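Local coordinates for NmrA family protein (Shigella flexneri 2a, PDB 3QVO) that is of unknown function but, as a Rossmann-fold member of the NmrA family, probably binds a dinucleotide of the NAD(P) type, at residues A[24-29]-A[41-46]; A[177-182]-A[200-205]; A[103-108]-A[120-125]; A[153-158]-A[165-170]. All blocks are in the same frame, centred on the assembly; numbering follows the deposited sequence.

Overall arrangement
Followed from the N terminus, the chain makes four local closures in series, none enclosing or crossing another. Interaction 1 comes first, folding helix 34-43 back over strand 24-29. Interaction 3 does the reverse, setting helix 101-114 against the strand that follows it, 119-123, and interaction 4 comes next along the chain with helix 149-159 and strand 164-174. Interaction 2 is last and differs, setting an irregular loop against helix 197-209. Interactions 3 and 4 are the closest neighbours, their centres about 7 Å apart, because their strands pair in the sheet. Helix 197-209 meets residues 41-46 through Gln42 and Thr205, and strand 164-174 through Leu203, Ile204 and Leu168, so it bridges the first helix and the later part of the sheet.

Interaction 1: residues A[24-29]-A[41-46]; sequences KNVLIL and NQLADK
Leu43 faces the strand with its side chain while its carbonyl oxygen is gripped by two donors: the backbone N of Lys46 reaches Leu43 O at 3.2 Å, closing a type I turn from Leu43 to Lys46, and Asn68 ND2 bonds the same oxygen. Asn68 ND2 also bonds Lys46 O, so a single amide clamps both ends of the turn. Across the gap the contact is wholly apolar. Leu43 and Ile28 extend toward each other tip to tip, and their CD1 methyls stand 4.2 Å apart. On Ile28 the CG1 branch lies anti to the carbonyl carbon (chi1 -61°), which carries CD1 out to the helix. Strand 24-29, helix 34-43 and strand 49-55 form the first beta-alpha-beta unit of the Rossmann fold, with a glycine-rich loop between its first strand and helix, the segment that in relatives of this family approaches the dinucleotide. Two residues back along the strand, Val26 offers CG1 to Leu43 CD1 at a looser 4.5 Å. Beyond the pair of segments, Leu43 also touches Gln51 of the next strand, Ile28 touches Tyr93, and Val26 meets Ile208 of helix 197-209.

Interaction 2: residues A[177-182]-A[200-205]; sequences DIIDYE and VAALIT
The loop that leaves strand 164-174 runs past helix 197-209 and places Ile179 and Tyr181 against the helix residues Ala202 and Leu203. Ile179 puts two methyls on one: its CG2 lies 3.9 Å from Ala202 CB, and its CD1 comes nearly as close. Tyr181 reaches farther along the helix. Its CG sits between the backbone N and the carbonyl carbon (chi1 72°), a rotamer that sends the ring toward the helix. There Tyr181 crosses Leu203 at about a right angle, with Leu203 CB 4.2 Å from Tyr181 CZ and Leu203 CD1 3.8 Å from Tyr181 OH. Ala202 CB approaches the same ring obliquely, 4.4 Å from Tyr181 CE2. The short side chain of Ala202 is thus met by both Ile179 and Tyr181. Within the helix, Thr205 OG1 donates to Ala201 O at 3.2 Å from above the carbonyl plane, and that oxygen also takes the backbone N of Thr205. Polar links steady the loop on its other residues: Asp177 OD1 forms a salt bridge with Lys198, and Ser199 OG bonds Asp180 N. The result is a partly buried seam in which an irregular connection between two sheet strands packs along one flank of a helix in a Rossmann-like alpha/beta fold.

Interaction 3: residues A[103-108]-A[120-125]; sequences IQANSV and LIFVLS
Apolar contacts join Ala105 and Val108, one helical turn apart, to Phe122 and Leu120, two residues apart on the strand. Ala105 CB meets the far end of the phenyl ring, 3.9 Å from Phe122 CZ, and comes at the ring obliquely. Phe122 CG stands anti to the backbone N (chi1 -161°), and the ring is thereby extended from the strand to the helix. Val108 and Leu120 cross obliquely, with Val108 CG1 at 4.1 Å from Leu120 CD1. A further apolar neighbour belongs to the strand segment itself: Leu124 CG lies at the edge of the Phe122 ring, in its plane. Ile158 of helix 149-159 packs on the same ring. The hydrogen bonding is kept within each element and its surroundings. In the helix, Val108 N donates to Gln104 O at 3.0 Å, while Gln104 NE2 bonds the carbonyl oxygens of Thr97 and Glu99 and Ser107 OG bonds Val76 O. In the strand, the backbone of Ile121 pairs with Val92 and Ala94, and that of Leu120 with Glu164 and Thr166. All four touching residues are buried, as suits a helix laid over its own strand in a beta-alpha-beta crossover, here strand 91-95, helix 101-114 and strand 119-123 of the Rossmann fold.

Interaction 4: residues A[153-158]-A[165-170]; sequences RAADAI and YTILRP
Ile158 enters between Ile167 and Tyr165 with its CG2 methyl, and both partners slant across it. That methyl sits 3.5 Å from Ile167 CD1 and, turned to the tyrosine, 3.7 Å from Tyr165 CB. Ile167 has its CG1 branch anti to the carbonyl carbon (chi1 -69°), which aims CD1 at the helix; the same CD1 ends 3.8 Å from Ala155 O, one turn earlier. The tyrosine is turned differently. Its CG lies between the backbone N and the carbonyl carbon (chi1 69°), so that the root of the ring rests obliquely against Ile158 CG2, while Tyr165 CD2 comes to 3.8 Å from Ile158 O. That oxygen accepts a hydrogen bond from Ser161 OG, in the short turn between helix and strand. The two segments run nearly antiparallel, at 157°, with their axes 9.9 Å apart, as expected when a helix turns back beside the strand it precedes in an alpha/beta fold. Ile109 of helix 101-114 also touches Ile158. Because everything that crosses here is carbon against carbon or carbon against carbonyl oxygen, the contact probably draws its strength from dispersion and the exclusion of water, with side-chain shape rather than bond direction setting the fit.

Interaction 1: residues A[24-29]-A[41-46]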
loop_
_atom_site.group_PDB
_atom_site.type_symbol
_atom_site.label_atom_id
_atom_site.label_comp_id
_atom_site.label_asym_id
_atom_site.label_seq_id
_atom_site.Cartn_x
_atom_site.Cartn_y
_atom_site.Cartn_z
ATOM N N LYS A 24 -4.655 -15.725 -8.144
ATOM C CA LYS A 24 -4.024 -14.992 -7.114
ATOM C C LYS A 24 -5.004 -13.889 -6.722
ATOM O O LYS A 24 -5.352 -13.053 -7.577
ATOM C CB LYS A 24 -2.737 -14.409 -7.663
ATOM C CG LYS A 24 -1.963 -13.599 -6.647
ATOM C CD LYS A 24 -0.656 -13.026 -7.247
ATOM C CE LYS A 24 0.491 -14.052 -7.231
ATOM N NZ LYS A 24 1.716 -13.579 -8.015
ATOM N N ASN A 25 -5.457 -13.899 -5.454
ATOM C CA ASN A 25 -6.498 -12.994 -4.978
ATOM C C ASN A 25 -5.876 -11.821 -4.244
ATOM O O ASN A 25 -5.306 -12.003 -3.177
ATOM C CB ASN A 25 -7.446 -13.750 -4.052
ATOM C CG ASN A 25 -8.353 -14.748 -4.808
ATOM O OD1 ASN A 25 -8.482 -14.663 -5.996
ATOM N ND2 ASN A 25 -9.025 -15.640 -4.089
ATOM N N VAL A 26 -5.984 -10.627 -4.813
ATOM C CA VAL A 26 -5.393 -9.445 -4.257
ATOM C C VAL A 26 -6.494 -8.510 -3.765
ATOM O O VAL A 26 -7.441 -8.232 -4.516
ATOM C CB VAL A 26 -4.553 -8.734 -5.302
ATOM C CG1 VAL A 26 -4.029 -7.463 -4.759
ATOM C CG2 VAL A 26 -3.422 -9.627 -5.750
ATOM N N LEU A 27 -6.406 -8.082 -2.494
ATOM C CA LEU A 27 -7.361 -7.123 -1.931
ATOM C C LEU A 27 -6.709 -5.763 -1.838
ATOM O O LEU A 27 -5.655 -5.635 -1.224
ATOM C CB LEU A 27 -7.814 -7.584 -0.556
ATOM C CG LEU A 27 -8.713 -6.666 0.250
ATOM C CD1 LEU A 27 -10.050 -6.385 -0.450
ATOM C CD2 LEU A 27 -8.850 -7.245 1.634
ATOM N N ILE A 28 -7.316 -4.763 -2.478
ATOM C CA ILE A 28 -6.792 -3.429 -2.492
ATOM C C ILE A 28 -7.675 -2.609 -1.561
ATOM O O ILE A 28 -8.855 -2.348 -1.871
ATOM C CB ILE A 28 -6.768 -2.866 -3.933
ATOM C CG1 ILE A 28 -5.848 -3.753 -4.797
ATOM C CG2 ILE A 28 -6.278 -1.418 -3.941
ATOM C CD1 ILE A 28 -5.687 -3.349 -6.201
ATOM N N LEU A 29 -7.117 -2.229 -0.401
ATOM C CA LEU A 29 -7.836 -1.391 0.555
ATOM C C LEU A 29 -7.554 0.054 0.276
ATOM O O LEU A 29 -6.422 0.411 0.134
ATOM C CB LEU A 29 -7.363 -1.711 1.956
ATOM C CG LEU A 29 -7.627 -3.146 2.358
ATOM C CD1 LEU A 29 -6.897 -3.355 3.680
ATOM C CD2 LEU A 29 -9.158 -3.375 2.419
ATOM N N ASN A 41 -4.719 -0.633 -12.691
ATOM C CA ASN A 41 -4.467 -0.627 -14.118
ATOM C C ASN A 41 -3.414 -1.617 -14.596
ATOM O O ASN A 41 -3.540 -2.225 -15.665
ATOM C CB ASN A 41 -3.937 0.735 -14.485
ATOM C CG ASN A 41 -4.909 1.560 -15.265
ATOM O OD1 ASN A 41 -5.701 2.324 -14.666
ATOM N ND2 ASN A 41 -4.808 1.492 -16.633
ATOM N N GLN A 42 -2.324 -1.723 -13.861
ATOM C CA GLN A 42 -1.342 -2.727 -14.192
ATOM C C GLN A 42 -1.870 -4.120 -13.911
ATOM O O GLN A 42 -1.475 -5.068 -14.581
ATOM C CB GLN A 42 -0.096 -2.529 -13.390
ATOM C CG GLN A 42 0.540 -1.173 -13.615
ATOM C CD GLN A 42 1.954 -1.177 -13.118
ATOM O OE1 GLN A 42 2.817 -1.887 -13.693
ATOM N NE2 GLN A 42 2.218 -0.413 -12.054
ATOM N N LEU A 43 -2.757 -4.261 -12.928
ATOM C CA LEU A 43 -3.331 -5.570 -12.639
ATOM C C LEU A 43 -4.430 -5.977 -13.642
ATOM O O LEU A 43 -4.816 -7.145 -13.716
ATOM C CB LEU A 43 -3.821 -5.642 -11.190
ATOM C CG LEU A 43 -2.724 -5.514 -10.118
ATOM C CD1 LEU A 43 -3.340 -5.606 -8.784
ATOM C CD2 LEU A 43 -1.538 -6.532 -10.250
ATOM N N ALA A 44 -4.910 -5.027 -14.437
ATOM C CA ALA A 44 -6.137 -5.239 -15.223
ATOM C C ALA A 44 -5.986 -6.270 -16.350
ATOM O O ALA A 44 -6.961 -6.877 -16.792
ATOM C CB ALA A 44 -6.593 -3.917 -15.829
ATOM N N ASP A 45 -4.778 -6.450 -16.845
ATOM C CA ASP A 45 -4.600 -7.382 -17.945
ATOM C C ASP A 45 -3.920 -8.670 -17.472
ATOM O O ASP A 45 -3.583 -9.498 -18.290
ATOM C CB ASP A 45 -3.815 -6.712 -19.076
ATOM C CG ASP A 45 -2.401 -6.486 -18.703
ATOM O OD1 ASP A 45 -2.072 -6.888 -17.567
ATOM O OD2 ASP A 45 -1.617 -5.923 -19.512
ATOM N N LYS A 46 -3.738 -8.842 -16.163
ATOM C CA LYS A 46 -3.235 -10.095 -15.616
ATOM C C LYS A 46 -4.480 -10.967 -15.396
ATOM O O LYS A 46 -5.214 -10.761 -14.466
ATOM C CB LYS A 46 -2.448 -9.859 -14.311
ATOM C CG LYS A 46 -1.344 -8.738 -14.379
ATOM C CD LYS A 46 0.072 -9.315 -14.504
ATOM C CE LYS A 46 1.152 -8.257 -14.871
ATOM N NZ LYS A 46 1.413 -7.309 -13.700
#

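Interaction 2: residues A[177-182]-A[200-205]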
loop_
_atom_site.group_PDB
_atom_site.type_symbol
_atom_site.label_atom_id
_atom_site.label_comp_id
_atom_site.label_asym_id
_atom_site.label_seq_id
_atom_site.Cartn_x
_atom_site.Cartn_y
_atom_site.Cartn_z
ATOM N N ASP A 177 4.848 11.091 -15.216
ATOM C CA ASP A 177 4.658 9.848 -15.979
ATOM C C ASP A 177 5.985 9.107 -16.175
ATOM O O ASP A 177 6.460 8.993 -17.286
ATOM C CB ASP A 177 4.007 10.157 -17.341
ATOM C CG ASP A 177 3.648 8.894 -18.135
ATOM O OD1 ASP A 177 3.476 7.811 -17.544
ATOM O OD2 ASP A 177 3.533 8.985 -19.375
ATOM N N ILE A 178 6.577 8.617 -15.090
ATOM C CA ILE A 178 7.832 7.881 -15.163
ATOM C C ILE A 178 7.928 6.804 -14.088
ATOM O O ILE A 178 7.267 6.883 -13.061
ATOM C CB ILE A 178 9.032 8.840 -15.016
ATOM C CG1 ILE A 178 10.279 8.271 -15.706
ATOM C CG2 ILE A 178 9.304 9.146 -13.544
ATOM C CD1 ILE A 178 11.102 9.306 -16.524
ATOM N N ILE A 179 8.759 5.805 -14.347
ATOM C CA ILE A 179 9.077 4.796 -13.371
ATOM C C ILE A 179 10.568 4.888 -13.160
ATOM O O ILE A 179 11.334 4.464 -14.002
ATOM C CB ILE A 179 8.704 3.387 -13.849
ATOM C CG1 ILE A 179 7.177 3.242 -13.937
ATOM C CG2 ILE A 179 9.301 2.352 -12.901
ATOM C CD1 ILE A 179 6.696 1.964 -14.735
ATOM N N ASP A 180 10.977 5.481 -12.041
ATOM C CA ASP A 180 12.399 5.756 -11.780
ATOM C C ASP A 180 12.615 5.824 -10.265
ATOM O O ASP A 180 12.234 6.799 -9.605
ATOM C CB ASP A 180 12.825 7.063 -12.477
ATOM C CG ASP A 180 14.335 7.300 -12.440
ATOM O OD1 ASP A 180 15.079 6.380 -12.052
ATOM O OD2 ASP A 180 14.791 8.415 -12.796
ATOM N N TYR A 181 13.191 4.772 -9.703
ATOM C CA TYR A 181 13.284 4.691 -8.262
ATOM C C TYR A 181 14.417 3.823 -7.770
ATOM O O TYR A 181 15.065 3.098 -8.542
ATOM C CB TYR A 181 11.955 4.237 -7.659
ATOM C CG TYR A 181 11.597 2.787 -7.892
ATOM C CD1 TYR A 181 12.103 1.776 -7.084
ATOM C CD2 TYR A 181 10.724 2.431 -8.908
ATOM C CE1 TYR A 181 11.770 0.452 -7.304
ATOM C CE2 TYR A 181 10.379 1.105 -9.133
ATOM C CZ TYR A 181 10.903 0.122 -8.328
ATOM O OH TYR A 181 10.540 -1.188 -8.563
ATOM N N GLU A 182 14.659 3.975 -6.469
ATOM C CA GLU A 182 15.653 3.221 -5.715
ATOM C C GLU A 182 15.141 3.139 -4.283
ATOM O O GLU A 182 14.296 3.931 -3.884
ATOM C CB GLU A 182 17.042 3.869 -5.787
ATOM C CG GLU A 182 17.174 5.240 -5.115
ATOM C CD GLU A 182 18.528 5.906 -5.381
ATOM O OE1 GLU A 182 19.415 5.253 -5.984
ATOM O OE2 GLU A 182 18.694 7.085 -4.992
ATOM N N VAL A 200 5.957 3.989 -7.452
ATOM C CA VAL A 200 5.565 3.233 -6.288
ATOM C C VAL A 200 4.601 2.129 -6.701
ATOM O O VAL A 200 4.683 1.018 -6.204
ATOM C CB VAL A 200 4.963 4.131 -5.213
ATOM C CG1 VAL A 200 4.580 3.299 -3.975
ATOM C CG2 VAL A 200 5.958 5.221 -4.839
ATOM N N ALA A 201 3.720 2.427 -7.643
ATOM C CA ALA A 201 2.813 1.399 -8.173
ATOM C C ALA A 201 3.581 0.269 -8.836
ATOM O O ALA A 201 3.239 -0.905 -8.672
ATOM C CB ALA A 201 1.803 1.991 -9.145
ATOM N N ALA A 202 4.622 0.612 -9.579
ATOM C CA ALA A 202 5.458 -0.400 -10.229
ATOM C C ALA A 202 6.059 -1.342 -9.196
ATOM O O ALA A 202 6.106 -2.529 -9.406
ATOM C CB ALA A 202 6.539 0.255 -11.036
ATOM N N LEU A 203 6.534 -0.820 -8.084
ATOM C CA LEU A 203 7.081 -1.683 -7.035
ATOM C C LEU A 203 5.986 -2.601 -6.484
ATOM O O LEU A 203 6.190 -3.776 -6.347
ATOM C CB LEU A 203 7.675 -0.855 -5.884
ATOM C CG LEU A 203 8.379 -1.663 -4.766
ATOM C CD1 LEU A 203 9.510 -2.654 -5.236
ATOM C CD2 LEU A 203 8.941 -0.703 -3.724
ATOM N N ILE A 204 4.843 -2.027 -6.150
ATOM C CA ILE A 204 3.763 -2.766 -5.562
ATOM C C ILE A 204 3.432 -3.930 -6.492
ATOM O O ILE A 204 3.400 -5.074 -6.055
ATOM C CB ILE A 204 2.554 -1.849 -5.256
ATOM C CG1 ILE A 204 2.927 -0.854 -4.148
ATOM C CG2 ILE A 204 1.322 -2.658 -4.794
ATOM C CD1 ILE A 204 1.996 0.332 -4.071
ATOM N N THR A 205 3.297 -3.642 -7.786
ATOM C CA THR A 205 2.969 -4.645 -8.775
ATOM C C THR A 205 4.030 -5.731 -8.892
ATOM O O THR A 205 3.696 -6.916 -8.998
ATOM C CB THR A 205 2.683 -3.987 -10.131
ATOM O OG1 THR A 205 1.489 -3.191 -10.012
ATOM C CG2 THR A 205 2.418 -5.029 -11.194
#

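Interaction 3: residues A[103-108]-A[120-125]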
loop_
_atom_site.group_PDB
_atom_site.type_symbol
_atom_site.label_atom_id
_atom_site.label_comp_id
_atom_site.label_asym_id
_atom_site.label_seq_id
_atom_site.Cartn_x
_atom_site.Cartn_y
_atom_site.Cartn_z
ATOM N N ILE A 103 -5.343 2.600 14.407
ATOM C CA ILE A 103 -6.551 1.841 14.567
ATOM C C ILE A 103 -6.862 1.092 13.299
ATOM O O ILE A 103 -7.191 -0.131 13.339
ATOM C CB ILE A 103 -7.748 2.739 15.053
ATOM C CG1 ILE A 103 -7.384 3.418 16.371
ATOM C CG2 ILE A 103 -8.981 1.899 15.295
ATOM C CD1 ILE A 103 -8.408 4.543 16.856
ATOM N N GLN A 104 -6.685 1.769 12.160
ATOM C CA GLN A 104 -6.877 1.122 10.862
ATOM C C GLN A 104 -5.916 -0.041 10.634
ATOM O O GLN A 104 -6.340 -1.151 10.187
ATOM C CB GLN A 104 -6.721 2.117 9.704
ATOM C CG GLN A 104 -7.729 3.267 9.657
ATOM C CD GLN A 104 -7.570 4.063 8.402
ATOM O OE1 GLN A 104 -7.631 3.515 7.298
ATOM N NE2 GLN A 104 -7.368 5.346 8.543
ATOM N N ALA A 105 -4.621 0.193 10.874
ATOM C CA ALA A 105 -3.653 -0.913 10.698
ATOM C C ALA A 105 -4.029 -2.089 11.609
ATOM O O ALA A 105 -3.967 -3.203 11.189
ATOM C CB ALA A 105 -2.219 -0.485 11.011
ATOM N N ASN A 106 -4.364 -1.832 12.869
ATOM C CA ASN A 106 -4.729 -2.902 13.803
ATOM C C ASN A 106 -5.907 -3.713 13.246
ATOM O O ASN A 106 -5.970 -4.956 13.378
ATOM C CB ASN A 106 -5.128 -2.331 15.151
ATOM C CG ASN A 106 -3.947 -1.876 15.994
ATOM O OD1 ASN A 106 -2.801 -2.178 15.683
ATOM N ND2 ASN A 106 -4.237 -1.153 17.095
ATOM N N SER A 107 -6.826 -3.029 12.587
ATOM C CA SER A 107 -7.997 -3.669 12.048
ATOM C C SER A 107 -7.621 -4.557 10.853
ATOM O O SER A 107 -8.163 -5.661 10.700
ATOM C CB SER A 107 -9.046 -2.615 11.687
ATOM O OG SER A 107 -10.172 -3.178 11.063
ATOM N N VAL A 108 -6.655 -4.119 10.054
ATOM C CA VAL A 108 -6.248 -4.896 8.939
ATOM C C VAL A 108 -5.538 -6.155 9.441
ATOM O O VAL A 108 -5.779 -7.256 8.943
ATOM C CB VAL A 108 -5.394 -4.080 7.939
ATOM C CG1 VAL A 108 -4.783 -4.965 6.823
ATOM C CG2 VAL A 108 -6.247 -2.964 7.314
ATOM N N LEU A 120 1.089 -8.910 3.314
ATOM C CA LEU A 120 0.656 -7.518 3.378
ATOM C C LEU A 120 1.668 -6.566 2.785
ATOM O O LEU A 120 2.870 -6.616 3.113
ATOM C CB LEU A 120 0.425 -7.119 4.848
ATOM C CG LEU A 120 0.066 -5.655 5.177
ATOM C CD1 LEU A 120 -1.328 -5.251 4.595
ATOM C CD2 LEU A 120 0.145 -5.424 6.681
ATOM N N ILE A 121 1.189 -5.688 1.903
ATOM C CA ILE A 121 1.983 -4.572 1.363
ATOM C C ILE A 121 1.293 -3.327 1.877
ATOM O O ILE A 121 0.104 -3.124 1.607
ATOM C CB ILE A 121 2.004 -4.567 -0.186
ATOM C CG1 ILE A 121 2.531 -5.903 -0.699
ATOM C CG2 ILE A 121 2.859 -3.418 -0.695
ATOM C CD1 ILE A 121 2.379 -6.128 -2.212
ATOM N N PHE A 122 1.998 -2.534 2.681
ATOM C CA PHE A 122 1.374 -1.448 3.397
ATOM C C PHE A 122 2.154 -0.144 3.156
ATOM O O PHE A 122 3.357 -0.029 3.489
ATOM C CB PHE A 122 1.316 -1.789 4.883
ATOM C CG PHE A 122 0.300 -0.966 5.700
ATOM C CD1 PHE A 122 0.588 0.302 6.124
ATOM C CD2 PHE A 122 -0.919 -1.507 6.081
ATOM C CE1 PHE A 122 -0.334 1.023 6.904
ATOM C CE2 PHE A 122 -1.842 -0.797 6.838
ATOM C CZ PHE A 122 -1.556 0.458 7.246
ATOM N N VAL A 123 1.451 0.818 2.573
ATOM C CA VAL A 123 2.038 2.115 2.212
ATOM C C VAL A 123 1.821 3.080 3.308
ATOM O O VAL A 123 0.680 3.284 3.734
ATOM C CB VAL A 123 1.452 2.692 0.919
ATOM C CG1 VAL A 123 2.118 4.084 0.602
ATOM C CG2 VAL A 123 1.712 1.734 -0.213
ATOM N N LEU A 124 2.920 3.660 3.801
ATOM C CA LEU A 124 2.825 4.762 4.745
ATOM C C LEU A 124 3.376 6.032 4.128
ATOM O O LEU A 124 4.602 6.243 4.036
ATOM C CB LEU A 124 3.519 4.436 6.078
ATOM C CG LEU A 124 2.779 3.419 6.972
ATOM C CD1 LEU A 124 3.734 2.815 8.003
ATOM C CD2 LEU A 124 1.562 4.059 7.667
ATOM N N SER A 125 2.438 6.909 3.784
ATOM C CA SER A 125 2.709 8.146 3.088
ATOM C C SER A 125 1.879 9.207 3.755
ATOM O O SER A 125 0.694 8.994 3.959
ATOM C CB SER A 125 2.267 7.996 1.614
ATOM O OG SER A 125 2.472 9.181 0.881
#

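Interaction 4: residues A[153-158]-A[165-170]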
loop_
_atom_site.group_PDB
_atom_site.type_symbol
_atom_site.label_atom_id
_atom_site.label_comp_id
_atom_site.label_asym_id
_atom_site.label_seq_id
_atom_site.Cartn_x
_atom_site.Cartn_y
_atom_site.Cartn_z
ATOM N N ARG A 153 2.937 4.148 15.172
ATOM C CA ARG A 153 2.235 3.095 15.842
ATOM C C ARG A 153 1.711 2.046 14.831
ATOM O O ARG A 153 1.829 0.849 15.100
ATOM C CB ARG A 153 1.123 3.659 16.728
ATOM C CG ARG A 153 1.638 4.356 17.994
ATOM C CD ARG A 153 0.538 4.404 19.074
ATOM N NE ARG A 153 -0.661 5.114 18.603
ATOM C CZ ARG A 153 -0.882 6.431 18.715
ATOM N NH1 ARG A 153 0.008 7.241 19.313
ATOM N NH2 ARG A 153 -2.021 6.951 18.239
ATOM N N ALA A 154 1.216 2.485 13.663
ATOM C CA ALA A 154 0.847 1.552 12.564
ATOM C C ALA A 154 2.038 0.719 12.134
ATOM O O ALA A 154 1.943 -0.486 12.103
ATOM C CB ALA A 154 0.260 2.265 11.383
ATOM N N ALA A 155 3.172 1.356 11.877
ATOM C CA ALA A 155 4.378 0.635 11.440
ATOM C C ALA A 155 4.832 -0.394 12.458
ATOM O O ALA A 155 5.147 -1.535 12.088
ATOM C CB ALA A 155 5.528 1.609 11.153
ATOM N N ASP A 156 4.903 0.029 13.731
ATOM C CA ASP A 156 5.312 -0.850 14.809
ATOM C C ASP A 156 4.362 -2.048 14.938
ATOM O O ASP A 156 4.799 -3.160 15.230
ATOM C CB ASP A 156 5.318 -0.108 16.160
ATOM C CG ASP A 156 6.400 0.993 16.277
ATOM O OD1 ASP A 156 7.292 1.172 15.398
ATOM O OD2 ASP A 156 6.323 1.714 17.286
ATOM N N ALA A 157 3.061 -1.819 14.773
ATOM C CA ALA A 157 2.095 -2.876 14.902
ATOM C C ALA A 157 2.341 -3.890 13.772
ATOM O O ALA A 157 2.323 -5.092 13.999
ATOM C CB ALA A 157 0.649 -2.328 14.884
ATOM N N ILE A 158 2.585 -3.396 12.560
ATOM C CA ILE A 158 2.860 -4.258 11.425
ATOM C C ILE A 158 4.119 -5.069 11.687
ATOM O O ILE A 158 4.083 -6.300 11.580
ATOM C CB ILE A 158 2.904 -3.454 10.150
ATOM C CG1 ILE A 158 1.484 -3.003 9.793
ATOM C CG2 ILE A 158 3.546 -4.228 9.005
ATOM C CD1 ILE A 158 1.439 -1.898 8.788
ATOM N N TYR A 165 5.132 -9.149 5.825
ATOM C CA TYR A 165 4.854 -7.760 5.492
ATOM C C TYR A 165 5.924 -7.128 4.643
ATOM O O TYR A 165 7.046 -7.549 4.631
ATOM C CB TYR A 165 4.649 -6.915 6.772
ATOM C CG TYR A 165 5.904 -6.723 7.600
ATOM C CD1 TYR A 165 6.798 -5.723 7.296
ATOM C CD2 TYR A 165 6.184 -7.545 8.677
ATOM C CE1 TYR A 165 7.947 -5.563 8.014
ATOM C CE2 TYR A 165 7.324 -7.398 9.419
ATOM C CZ TYR A 165 8.217 -6.391 9.076
ATOM O OH TYR A 165 9.371 -6.169 9.788
ATOM N N THR A 166 5.534 -6.120 3.895
ATOM C CA THR A 166 6.457 -5.166 3.345
ATOM C C THR A 166 5.834 -3.796 3.618
ATOM O O THR A 166 4.694 -3.543 3.225
ATOM C CB THR A 166 6.618 -5.341 1.861
ATOM O OG1 THR A 166 6.962 -6.711 1.537
ATOM C CG2 THR A 166 7.658 -4.343 1.323
ATOM N N ILE A 167 6.559 -2.932 4.320
ATOM C CA ILE A 167 6.112 -1.561 4.567
ATOM C C ILE A 167 6.853 -0.723 3.554
ATOM O O ILE A 167 8.052 -0.891 3.362
ATOM C CB ILE A 167 6.441 -1.073 6.030
ATOM C CG1 ILE A 167 5.577 -1.831 7.034
ATOM C CG2 ILE A 167 6.208 0.402 6.174
ATOM C CD1 ILE A 167 6.133 -1.924 8.468
ATOM N N LEU A 168 6.128 0.169 2.900
ATOM C CA LEU A 168 6.669 0.969 1.846
ATOM C C LEU A 168 6.500 2.392 2.265
ATOM O O LEU A 168 5.379 2.809 2.615
ATOM C CB LEU A 168 5.941 0.747 0.515
ATOM C CG LEU A 168 5.999 -0.615 -0.162
ATOM C CD1 LEU A 168 5.319 -0.542 -1.544
ATOM C CD2 LEU A 168 7.447 -1.072 -0.288
ATOM N N ARG A 169 7.611 3.123 2.190
ATOM C CA ARG A 169 7.725 4.498 2.677
ATOM C C ARG A 169 8.208 5.403 1.587
ATOM O O ARG A 169 9.398 5.497 1.375
ATOM C CB ARG A 169 8.735 4.571 3.835
ATOM C CG ARG A 169 8.129 4.188 5.139
ATOM C CD ARG A 169 9.129 3.968 6.222
ATOM N NE ARG A 169 10.342 3.246 5.852
ATOM C CZ ARG A 169 11.518 3.793 5.590
ATOM N NH1 ARG A 169 11.664 5.108 5.593
ATOM N NH2 ARG A 169 12.563 3.020 5.312
ATOM N N PRO A 170 7.280 6.045 0.869
ATOM C CA PRO A 170 7.626 6.906 -0.248
ATOM C C PRO A 170 7.904 8.343 0.097
ATOM O O PRO A 170 7.226 8.925 0.958
ATOM C CB PRO A 170 6.388 6.854 -1.147
ATOM C CG PRO A 170 5.290 6.416 -0.262
ATOM C CD PRO A 170 5.889 5.583 0.801
#